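Local coordinates for protein D-lactate dehydrogenase (Fermentative) (Pseudomonas aeruginosa, PDB 6ABJ) that probably catalyses the NADH-dependent interconversion of pyruvate and D-lactate as a tetrameric, allosteric dehydrogenase of the D-isomer specific 2-hydroxyacid family, at residues I171-F175 / V217-C221. Residues are numbered along the deposited sequence; the frame is centred on the assembly and turned at random.
Sequences IGETF and VSLHC
His220 lays one face of its imidazole against the backbone of Gly172, and this meeting illustrates how a Rossmann helix settles close to the loop leaving its sheet where a glycine, with no side chain, lets the backbone meet a ring. Gly172 CA lies 4.2 Å from the centroid of the His220 ring and 28° off its normal, a CH-pi contact over the face. At 5.2 Å, the CA atoms of Gly172 and His220 are the closest CA pair of the two segments. Two residues of the same helix complete the setting: Ile171 brings its CG2 methyl obliquely to His220 ND1 at 3.6 Å, while Phe175 meets the NE2 end of the imidazole. With CG anti to the backbone N (chi1 174°), the phenyl group reaches from the helix toward the strand. His220 NE2 sits 3.6 Å above the Phe175 ring plane, offset toward the rim; the two rings form an oblique pair, planes at 37°. Ser218 occupies the same face of the phenyl ring, its CB touching Phe175 CE2 at 3.5 Å. Its hydroxyl accepts a weak, strongly bent bond (His220 NE2 to Ser218 OG, 2.7 Å), which links the two polar groups on that face of the Phe175 ring. A water bridges the segments, accepting from Gly172 N and donating to His220 O. Val163 and Val165 of strand 162-166 and Ile129 of helix 118-134 also pack on Phe175. Ile171 belongs to the NADH site, and His220 touches Thr248, another residue of that site, although this chain holds no cofactor. The arrangement joins the start of helix 170-181 to the C-terminal end of strand 216-219 and the loop that follows it, with Gly172 as the last glycine of what is probably the GxGxxG motif, whose dinucleotide-binding turn, characteristic of the Rossmann fold, leads into this helix.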
ATOM      1  N   ILE B 171      24.830   8.424  21.599  1.00 30.79           N
ATOM      2  CA  ILE B 171      24.105   8.072  20.365  1.00 31.07           C
ATOM      3  C   ILE B 171      24.565   9.030  19.258  1.00 29.57           C
ATOM      4  O   ILE B 171      24.900   8.596  18.149  1.00 32.56           O
ATOM      5  CB  ILE B 171      22.588   8.092  20.574  1.00 31.92           C
ATOM      6  CG1 ILE B 171      22.156   7.078  21.627  1.00 32.95           C
ATOM      7  CG2 ILE B 171      21.910   7.700  19.243  1.00 31.47           C
ATOM      8  CD1 ILE B 171      20.699   7.156  22.054  1.00 35.01           C
ATOM      9  N   GLY B 172      24.630  10.316  19.571  1.00 29.48           N
ATOM     10  CA  GLY B 172      25.055  11.323  18.582  1.00 28.12           C
ATOM     11  C   GLY B 172      26.433  11.023  18.053  1.00 31.30           C
ATOM     12  O   GLY B 172      26.712  11.163  16.847  1.00 27.60           O
ATOM     13  N   GLU B 173      27.336  10.623  18.947  1.00 30.85           N
ATOM     14  CA  GLU B 173      28.693  10.271  18.538  1.00 30.53           C
ATOM     15  C   GLU B 173      28.708   9.047  17.637  1.00 28.46           C
ATOM     16  O   GLU B 173      29.451   8.982  16.639  1.00 29.69           O
ATOM     17  CB  GLU B 173      29.591  10.044  19.793  1.00 32.48           C
ATOM     18  CG  GLU B 173      30.988   9.601  19.400  1.00 36.32           C
ATOM     19  CD  GLU B 173      31.880   9.118  20.605  1.00 36.07           C
ATOM     20  OE1 GLU B 173      31.626   9.565  21.743  1.00 36.56           O
ATOM     21  OE2 GLU B 173      32.796   8.329  20.346  1.00 39.93           O
ATOM     22  N   THR B 174      27.942   8.051  17.999  1.00 28.05           N
ATOM     23  CA  THR B 174      27.853   6.831  17.227  1.00 29.44           C
ATOM     24  C   THR B 174      27.312   7.139  15.828  1.00 27.27           C
ATOM     25  O   THR B 174      27.828   6.657  14.810  1.00 25.51           O
ATOM     26  CB  THR B 174      26.939   5.812  17.930  1.00 30.95           C
ATOM     27  OG1 THR B 174      27.365   5.636  19.302  1.00 34.82           O
ATOM     28  CG2 THR B 174      26.934   4.459  17.210  1.00 31.44           C
ATOM     29  N   PHE B 175      26.238   7.930  15.803  1.00 28.57           N
ATOM     30  CA  PHE B 175      25.679   8.423  14.523  1.00 27.07           C
ATOM     31  C   PHE B 175      26.739   9.178  13.723  1.00 26.22           C
ATOM     32  O   PHE B 175      26.926   8.996  12.487  1.00 25.41           O
ATOM     33  CB  PHE B 175      24.483   9.309  14.858  1.00 26.62           C
ATOM     34  CG  PHE B 175      23.894  10.014  13.652  1.00 25.80           C
ATOM     35  CD1 PHE B 175      23.098   9.309  12.787  1.00 25.98           C
ATOM     36  CD2 PHE B 175      24.222  11.332  13.345  1.00 24.42           C
ATOM     37  CE1 PHE B 175      22.538   9.938  11.648  1.00 26.08           C
ATOM     38  CE2 PHE B 175      23.702  11.962  12.190  1.00 25.82           C
ATOM     39  CZ  PHE B 175      22.837  11.261  11.370  1.00 24.58           C
ATOM     40  N   VAL B 217      20.110  17.280   9.287  1.00 23.63           N
ATOM     41  CA  VAL B 217      20.206  17.619  10.722  1.00 23.63           C
ATOM     42  C   VAL B 217      19.651  16.470  11.495  1.00 24.66           C
ATOM     43  O   VAL B 217      18.581  15.991  11.164  1.00 23.06           O
ATOM     44  CB  VAL B 217      19.414  18.871  11.010  1.00 25.24           C
ATOM     45  CG1 VAL B 217      19.383  19.148  12.500  1.00 28.15           C
ATOM     46  CG2 VAL B 217      19.937  20.060  10.248  1.00 26.36           C
ATOM     47  N   SER B 218      20.373  15.960  12.535  1.00 23.65           N
ATOM     48  CA  SER B 218      19.857  14.845  13.249  1.00 24.72           C
ATOM     49  C   SER B 218      19.903  15.208  14.741  1.00 26.64           C
ATOM     50  O   SER B 218      20.918  15.661  15.192  1.00 25.23           O
ATOM     51  CB  SER B 218      20.653  13.572  12.996  1.00 24.68           C
ATOM     52  OG  SER B 218      20.021  12.456  13.566  1.00 25.26           O
ATOM     53  N   LEU B 219      18.770  15.019  15.440  1.00 27.79           N
ATOM     54  CA  LEU B 219      18.670  15.371  16.846  1.00 29.15           C
ATOM     55  C   LEU B 219      19.050  14.190  17.745  1.00 31.32           C
ATOM     56  O   LEU B 219      18.467  13.091  17.664  1.00 29.62           O
ATOM     57  CB  LEU B 219      17.269  15.834  17.179  1.00 29.89           C
ATOM     58  CG  LEU B 219      16.724  16.916  16.294  1.00 30.91           C
ATOM     59  CD1 LEU B 219      15.256  17.247  16.533  1.00 30.06           C
ATOM     60  CD2 LEU B 219      17.521  18.187  16.506  1.00 31.05           C
ATOM     61  N   HIS B 220      20.017  14.446  18.625  1.00 34.42           N
ATOM     62  CA  HIS B 220      20.388  13.483  19.637  1.00 38.16           C
ATOM     63  C   HIS B 220      20.668  14.104  21.017  1.00 43.02           C
ATOM     64  O   HIS B 220      21.368  13.503  21.812  1.00 47.31           O
ATOM     65  CB  HIS B 220      21.623  12.753  19.187  1.00 35.27           C
ATOM     66  CG  HIS B 220      21.458  12.101  17.857  1.00 35.49           C
ATOM     67  ND1 HIS B 220      20.907  10.843  17.695  1.00 34.32           N
ATOM     68  CD2 HIS B 220      21.750  12.558  16.621  1.00 31.85           C
ATOM     69  CE1 HIS B 220      20.884  10.554  16.411  1.00 34.39           C
ATOM     70  NE2 HIS B 220      21.409  11.573  15.747  1.00 35.70           N
ATOM     71  N   CYS B 221      20.109  15.268  21.298  1.00 41.15           N
ATOM     72  CA  CYS B 221      20.325  15.885  22.595  1.00 44.34           C
ATOM     73  C   CYS B 221      19.221  15.447  23.566  1.00 49.26           C
ATOM     74  O   CYS B 221      18.072  15.186  23.134  1.00 41.03           O
ATOM     75  CB  CYS B 221      20.346  17.389  22.446  1.00 45.95           C
ATOM     76  SG  CYS B 221      18.869  18.007  21.563  1.00 44.30           S
TER
HETATM   77  O   HOH W   1      23.740  11.745  21.980  1.00 36.92           O